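Local coordinates for peroxisomal membrane protein LPX1 (Saccharomyces cerevisiae, PDB 2Y6U) that hydrolyses ester bonds as a peroxisomal alpha/beta-hydrolase with acyl esterase, lipase and phospholipase A activity, at the interface of chains A and B. Residues are numbered along the deposited sequence; one frame, centred on the assembly and turned at random. Chains: chain A/B, Peroxisomal membrane protein LPX1.

Contact 1: the interface of chains A and B. Residues chain A 18-20, 116, 119; chain B 157-160.
A:Pro18 and A:Arg119 meet B:Leu157, B:Gln158 and B:Asn160 in the dimer interface of this alpha/beta-hydrolase, where helix 114-125 and an N-terminal loop of one subunit face the turn that ends helix 146-157 of the other. The dense part lies around B:Asn160 and A:Arg119. B:Asn160 buries 64 Å² against the loop of A:Pro18, A:Arg19 and A:Ala20. Its amide carbon CG sits 3.2 Å from the backbone O of A:Arg19, a close van der Waals contact, while OD1 reaches the CA of A:Ala20. The ring of A:Pro18, which follows a cis peptide bond, packs its CG 3.9 Å from CB of B:Asn160 and sets its CD against the amide carbon of B:Gln158. A rigid, flat-sided proline suits this position because it offers carbon surface at little entropic cost. B:Gln158 swings over it with CG anti to the backbone N (chi1 176°) and a bend at chi2; its NE2 makes a weak hydrogen bond to the O of A:Pro18. Its OE1 turns back within chain B to accept a hydrogen bond from the backbone N of B:Asn160 at 2.9 Å, in the carbonyl plane and on a lone pair, which fixes the amide's rotation and braces the turn. A:Arg119, its chain bent at chi3 (-91°), turns NH1 to the carbonyl O of B:Leu157 at 2.9 Å, approaching from above the carbonyl plane. Its NH2 forms a salt bridge with A:Asp116, donating to the anti lone pair of OD1 2.7 Å away in the guanidinium plane; arginine suits the place because its two terminal guanidinium nitrogens can serve the two subunits. The looser part is the pair A:Asp116 and B:Asn160, whose flat groups are nearly perpendicular and are joined by water 1, 2.7 Å from OD1 of the aspartate and 2.8 Å from ND2 of the asparagine. A:Asp116 hides merely 3 Å², and its OD2 accepts a hydrogen bond from the backbone N of A:Ala20, tying loop to helix.

Contact 2: the interface of chains A and B. Residues chain A 278-279, 281-282; chain B 274-275, 278-279.
The ring of A:Phe282 carries CD1 of B:Phe275 on one face and CG of A:Lys281 on the other, with CB of B:Ser278 at its edge. Its partner, the B:Phe275 ring, has ND2 of B:Asn279 3.6 Å above its centre and CG of A:Phe282 at its rim. The two rings thus meet edge to face, planes 66° apart, in the alpha/beta-hydrolase dimer, where helix 273-279 packs about the two-fold axis. Phenylalanine suits A:Phe282 because its long flat ring also reaches the helix backbone, CZ lying 3.6 Å from CA of B:Phe275. On the axis A:Asn279 and B:Asn279 approach from opposite directions and exchange two equivalent, fairly straight bonds, each ND2 donating to the other's OD1 at 3.0 Å. The amides are twisted by 38°, leaving each donor tilted from the other's carbonyl plane. Asparagine suits the axis because its amide carries donor and acceptor side by side, so identical copies can each give and take a bond. ND2 of B:Asn279 also donates to the backbone O of B:Phe275 at 2.8 Å. With the B:Asn279 amide cut back to an alanine, the A:Asn279 amide would probably lose its mate and the B:Phe275 ring the group over its centre. Water 2 joins both Asn279 OD1 atoms and both Ser278 hydroxyls. A:Lys281 has CG between the backbone N and the carbonyl carbon (chi1 67°) and runs straight beyond it, carrying NZ to donate a hydrogen bond to OG of B:Ser278 at 3.0 Å.

Contact 1: the interface of chains A and B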
ATOM      1  N   PRO A  18      -4.714  -7.912  -4.363  1.00 23.79           N
ATOM      2  CA  PRO A  18      -4.103  -8.891  -5.245  1.00 22.52           C
ATOM      3  C   PRO A  18      -2.613  -8.944  -5.102  1.00 24.04           C
ATOM      4  O   PRO A  18      -2.051  -8.201  -4.308  1.00 22.51           O
ATOM      5  CB  PRO A  18      -4.528  -8.434  -6.653  1.00 23.49           C
ATOM      6  CG  PRO A  18      -4.686  -6.966  -6.512  1.00 24.33           C
ATOM      7  CD  PRO A  18      -5.135  -6.719  -5.074  1.00 24.81           C
ATOM      8  N   ARG A  19      -2.038  -9.877  -5.852  1.00 22.95           N
ATOM      9  CA  ARG A  19      -0.649 -10.276  -5.760  1.00 23.24           C
ATOM     10  C   ARG A  19      -0.070 -10.361  -7.168  1.00 24.07           C
ATOM     11  O   ARG A  19      -0.788 -10.319  -8.149  1.00 23.35           O
ATOM     12  CB  ARG A  19      -0.477 -11.608  -4.997  1.00 21.66           C
ATOM     13  CG  ARG A  19      -1.256 -11.628  -3.634  1.00 24.37           C
ATOM     14  CD  ARG A  19      -0.924 -12.895  -2.881  1.00 23.66           C
ATOM     15  NE  ARG A  19       0.417 -12.960  -2.303  1.00 23.57           N
ATOM     16  CZ  ARG A  19       0.766 -12.365  -1.137  1.00 24.69           C
ATOM     17  NH1 ARG A  19      -0.136 -11.644  -0.487  1.00 23.16           N
ATOM     18  NH2 ARG A  19       1.958 -12.576  -0.584  1.00 24.61           N
ATOM     19  N   ALA A  20       1.253 -10.451  -7.231  1.00 23.48           N
ATOM     20  CA  ALA A  20       1.934 -10.590  -8.522  1.00 25.06           C
ATOM     21  C   ALA A  20       1.381 -11.859  -9.216  1.00 26.42           C
ATOM     22  O   ALA A  20       1.010 -12.896  -8.560  1.00 24.63           O
ATOM     23  CB  ALA A  20       3.477 -10.768  -8.262  1.00 24.30           C
ATOM     24  N   ASP A 116       4.876  -7.792  -2.291  1.00 21.34           N
ATOM     25  CA  ASP A 116       3.599  -8.460  -1.856  1.00 21.57           C
ATOM     26  C   ASP A 116       3.739  -8.874  -0.374  1.00 20.92           C
ATOM     27  O   ASP A 116       2.821  -8.666   0.430  1.00 20.79           O
ATOM     28  CB  ASP A 116       3.291  -9.696  -2.661  1.00 22.69           C
ATOM     29  CG  ASP A 116       2.947  -9.419  -4.111  1.00 25.59           C
ATOM     30  OD1 ASP A 116       2.911  -8.259  -4.592  1.00 26.94           O
ATOM     31  OD2 ASP A 116       2.783 -10.460  -4.870  1.00 24.63           O
ATOM     32  N   ARG A 119       3.325  -5.855   1.705  1.00 18.30           N
ATOM     33  CA  ARG A 119       1.905  -5.626   1.848  1.00 19.53           C
ATOM     34  C   ARG A 119       1.214  -6.541   2.934  1.00 19.10           C
ATOM     35  O   ARG A 119       0.257  -6.089   3.619  1.00 21.07           O
ATOM     36  CB  ARG A 119       1.131  -5.665   0.489  1.00 21.30           C
ATOM     37  CG  ARG A 119       1.460  -4.513  -0.470  1.00 22.70           C
ATOM     38  CD  ARG A 119       0.577  -4.250  -1.727  1.00 22.26           C
ATOM     39  NE  ARG A 119       1.258  -5.054  -2.713  1.00 32.67           N
ATOM     40  CZ  ARG A 119       2.151  -4.663  -3.579  1.00 33.27           C
ATOM     41  NH1 ARG A 119       2.505  -3.478  -3.744  1.00 36.37           N
ATOM     42  NH2 ARG A 119       2.776  -5.571  -4.228  1.00 38.62           N
TER
ATOM     43  N   LEU B 157       1.072   1.756  -5.625  1.00 19.41           N
ATOM     44  CA  LEU B 157       1.048   1.115  -4.351  1.00 19.38           C
ATOM     45  C   LEU B 157       0.559  -0.366  -4.437  1.00 21.00           C
ATOM     46  O   LEU B 157       0.772  -1.109  -3.514  1.00 20.85           O
ATOM     47  CB  LEU B 157       0.060   1.842  -3.413  1.00 22.01           C
ATOM     48  CG  LEU B 157       0.575   3.271  -3.054  1.00 22.27           C
ATOM     49  CD1 LEU B 157      -0.539   3.988  -2.227  1.00 23.87           C
ATOM     50  CD2 LEU B 157       1.940   3.177  -2.285  1.00 23.98           C
ATOM     51  N   GLN B 158      -0.145  -0.698  -5.505  1.00 22.09           N
ATOM     52  CA  GLN B 158      -0.743  -2.050  -5.676  1.00 21.51           C
ATOM     53  C   GLN B 158      -0.881  -2.279  -7.223  1.00 20.97           C
ATOM     54  O   GLN B 158      -1.932  -2.059  -7.796  1.00 21.01           O
ATOM     55  CB  GLN B 158      -2.073  -2.057  -5.002  1.00 20.75           C
ATOM     56  CG  GLN B 158      -2.909  -3.437  -5.183  1.00 22.50           C
ATOM     57  CD  GLN B 158      -2.060  -4.635  -5.122  1.00 20.05           C
ATOM     58  OE1 GLN B 158      -1.395  -4.983  -6.110  1.00 21.95           O
ATOM     59  NE2 GLN B 158      -2.025  -5.300  -3.944  1.00 20.48           N
ATOM     60  N   PRO B 159       0.166  -2.705  -7.870  1.00 20.16           N
ATOM     61  CA  PRO B 159       0.146  -2.753  -9.272  1.00 21.31           C
ATOM     62  C   PRO B 159      -0.559  -4.011  -9.845  1.00 23.05           C
ATOM     63  O   PRO B 159      -0.548  -4.248 -11.074  1.00 23.21           O
ATOM     64  CB  PRO B 159       1.675  -2.777  -9.612  1.00 21.96           C
ATOM     65  CG  PRO B 159       2.272  -3.533  -8.565  1.00 23.97           C
ATOM     66  CD  PRO B 159       1.511  -3.004  -7.370  1.00 23.11           C
ATOM     67  N   ASN B 160      -1.253  -4.777  -9.023  1.00 22.47           N
ATOM     68  CA  ASN B 160      -1.866  -5.996  -9.530  1.00 25.39           C
ATOM     69  C   ASN B 160      -3.379  -5.874  -9.600  1.00 25.82           C
ATOM     70  O   ASN B 160      -4.063  -6.839  -9.831  1.00 23.78           O
ATOM     71  CB  ASN B 160      -1.437  -7.109  -8.610  1.00 24.50           C
ATOM     72  CG  ASN B 160       0.023  -7.221  -8.507  1.00 28.22           C
ATOM     73  OD1 ASN B 160       0.675  -7.520  -9.510  1.00 25.96           O
ATOM     74  ND2 ASN B 160       0.610  -7.008  -7.263  1.00 25.23           N
TER
HETATM   75  O   HOH W   1       3.378  -7.061  -6.959  1.00 32.81           O

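Contact 2: the interface of chains A and B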
ATOM      1  N   SER A 278      14.551   2.378  -6.131  1.00 21.45           N
ATOM      2  CA  SER A 278      14.184   3.721  -6.579  1.00 23.41           C
ATOM      3  C   SER A 278      13.517   4.627  -5.442  1.00 21.57           C
ATOM      4  O   SER A 278      13.403   5.876  -5.608  1.00 23.55           O
ATOM      5  CB  SER A 278      13.199   3.593  -7.714  1.00 24.48           C
ATOM      6  OG  SER A 278      12.940   4.877  -8.281  1.00 25.18           O
ATOM      7  N   ASN A 279      13.032   3.985  -4.412  1.00 20.36           N
ATOM      8  CA  ASN A 279      12.253   4.576  -3.356  1.00 20.46           C
ATOM      9  C   ASN A 279      12.887   4.686  -1.999  1.00 20.97           C
ATOM     10  O   ASN A 279      12.309   5.300  -1.050  1.00 23.52           O
ATOM     11  CB  ASN A 279      10.860   3.913  -3.273  1.00 18.99           C
ATOM     12  CG  ASN A 279      10.028   4.363  -4.398  1.00 20.55           C
ATOM     13  OD1 ASN A 279       9.833   5.589  -4.550  1.00 23.09           O
ATOM     14  ND2 ASN A 279       9.647   3.463  -5.324  1.00 19.92           N
ATOM     15  N   LYS A 281      15.116   6.585  -1.125  1.00 21.92           N
ATOM     16  CA  LYS A 281      15.225   8.012  -0.921  1.00 25.62           C
ATOM     17  C   LYS A 281      14.001   8.639  -0.172  1.00 26.90           C
ATOM     18  O   LYS A 281      14.162   9.732   0.391  1.00 27.03           O
ATOM     19  CB  LYS A 281      15.514   8.776  -2.194  1.00 25.99           C
ATOM     20  CG  LYS A 281      14.385   8.764  -3.246  1.00 26.63           C
ATOM     21  CD  LYS A 281      14.682   9.432  -4.565  1.00 30.51           C
ATOM     22  CE  LYS A 281      13.450   9.391  -5.449  1.00 29.40           C
ATOM     23  NZ  LYS A 281      13.717   9.850  -6.814  1.00 27.98           N
ATOM     24  N   PHE A 282      12.841   7.949  -0.180  1.00 22.67           N
ATOM     25  CA  PHE A 282      11.649   8.451   0.493  1.00 23.39           C
ATOM     26  C   PHE A 282      11.560   8.004   1.936  1.00 23.72           C
ATOM     27  O   PHE A 282      10.667   8.424   2.668  1.00 24.38           O
ATOM     28  CB  PHE A 282      10.392   8.072  -0.294  1.00 23.04           C
ATOM     29  CG  PHE A 282      10.274   8.844  -1.568  1.00 22.27           C
ATOM     30  CD1 PHE A 282      10.133  10.223  -1.551  1.00 26.90           C
ATOM     31  CD2 PHE A 282      10.366   8.213  -2.799  1.00 24.07           C
ATOM     32  CE1 PHE A 282       9.927  10.908  -2.722  1.00 25.64           C
ATOM     33  CE2 PHE A 282      10.250   8.893  -3.954  1.00 26.62           C
ATOM     34  CZ  PHE A 282      10.050  10.255  -3.956  1.00 26.66           C
TER
ATOM     35  N   PRO B 274       5.847  14.676  -4.982  1.00 23.69           N
ATOM     36  CA  PRO B 274       7.147  14.170  -5.454  1.00 25.59           C
ATOM     37  C   PRO B 274       7.206  12.645  -5.485  1.00 24.80           C
ATOM     38  O   PRO B 274       7.767  12.067  -6.400  1.00 23.28           O
ATOM     39  CB  PRO B 274       8.119  14.736  -4.442  1.00 26.46           C
ATOM     40  CG  PRO B 274       7.512  16.186  -4.210  1.00 30.70           C
ATOM     41  CD  PRO B 274       6.098  15.752  -3.989  1.00 27.92           C
ATOM     42  N   PHE B 275       6.582  12.039  -4.501  1.00 22.32           N
ATOM     43  CA  PHE B 275       6.536  10.563  -4.413  1.00 23.45           C
ATOM     44  C   PHE B 275       5.846   9.948  -5.636  1.00 22.17           C
ATOM     45  O   PHE B 275       6.351   9.047  -6.278  1.00 23.83           O
ATOM     46  CB  PHE B 275       5.820  10.138  -3.147  1.00 23.18           C
ATOM     47  CG  PHE B 275       5.689   8.602  -3.047  1.00 23.00           C
ATOM     48  CD1 PHE B 275       6.733   7.850  -2.589  1.00 26.98           C
ATOM     49  CD2 PHE B 275       4.611   7.977  -3.550  1.00 24.28           C
ATOM     50  CE1 PHE B 275       6.614   6.440  -2.518  1.00 27.25           C
ATOM     51  CE2 PHE B 275       4.484   6.589  -3.455  1.00 26.62           C
ATOM     52  CZ  PHE B 275       5.482   5.847  -2.943  1.00 24.41           C
ATOM     53  N   SER B 278       7.937  10.646  -8.868  1.00 21.45           N
ATOM     54  CA  SER B 278       9.101   9.765  -8.952  1.00 23.41           C
ATOM     55  C   SER B 278       8.756   8.273  -9.414  1.00 21.57           C
ATOM     56  O   SER B 278       9.679   7.493  -9.787  1.00 23.55           O
ATOM     57  CB  SER B 278       9.747   9.697  -7.590  1.00 24.48           C
ATOM     58  OG  SER B 278      10.975   8.974  -7.670  1.00 25.18           O
ATOM     59  N   ASN B 279       7.507   7.911  -9.287  1.00 20.36           N
ATOM     60  CA  ASN B 279       7.004   6.577  -9.489  1.00 20.46           C
ATOM     61  C   ASN B 279       6.136   6.332 -10.690  1.00 20.97           C
ATOM     62  O   ASN B 279       5.754   5.161 -10.998  1.00 23.52           O
ATOM     63  CB  ASN B 279       6.339   6.048  -8.198  1.00 18.99           C
ATOM     64  CG  ASN B 279       7.372   5.714  -7.207  1.00 20.55           C
ATOM     65  OD1 ASN B 279       8.260   4.890  -7.517  1.00 23.09           O
ATOM     66  ND2 ASN B 279       7.433   6.429  -6.068  1.00 19.92           N
TER
HETATM   67  O   HOH W   2      10.726   6.223  -7.413  0.50 20.27           O

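Contact 1 and contact 2 are centred about 18 Å apart on the same two-fold interface and share no residues. Contact 1 lies off the axis and joins unlike surfaces, a loop and helix 114-125 against the turn after helix 146-157, and so occurs twice in the dimer. Contact 2 straddles the axis: helix 273-279 meets its own copy through Asn279, while the 3-10 helix 280-282 of one chain packs on helix 273-279 of the other. Together they spread the dimer contact over separate stretches of the chain, which probably restrains one subunit from rocking on the other. Neither includes the C-terminal helix 360-378, consistent with dimerization that does not depend on that helix.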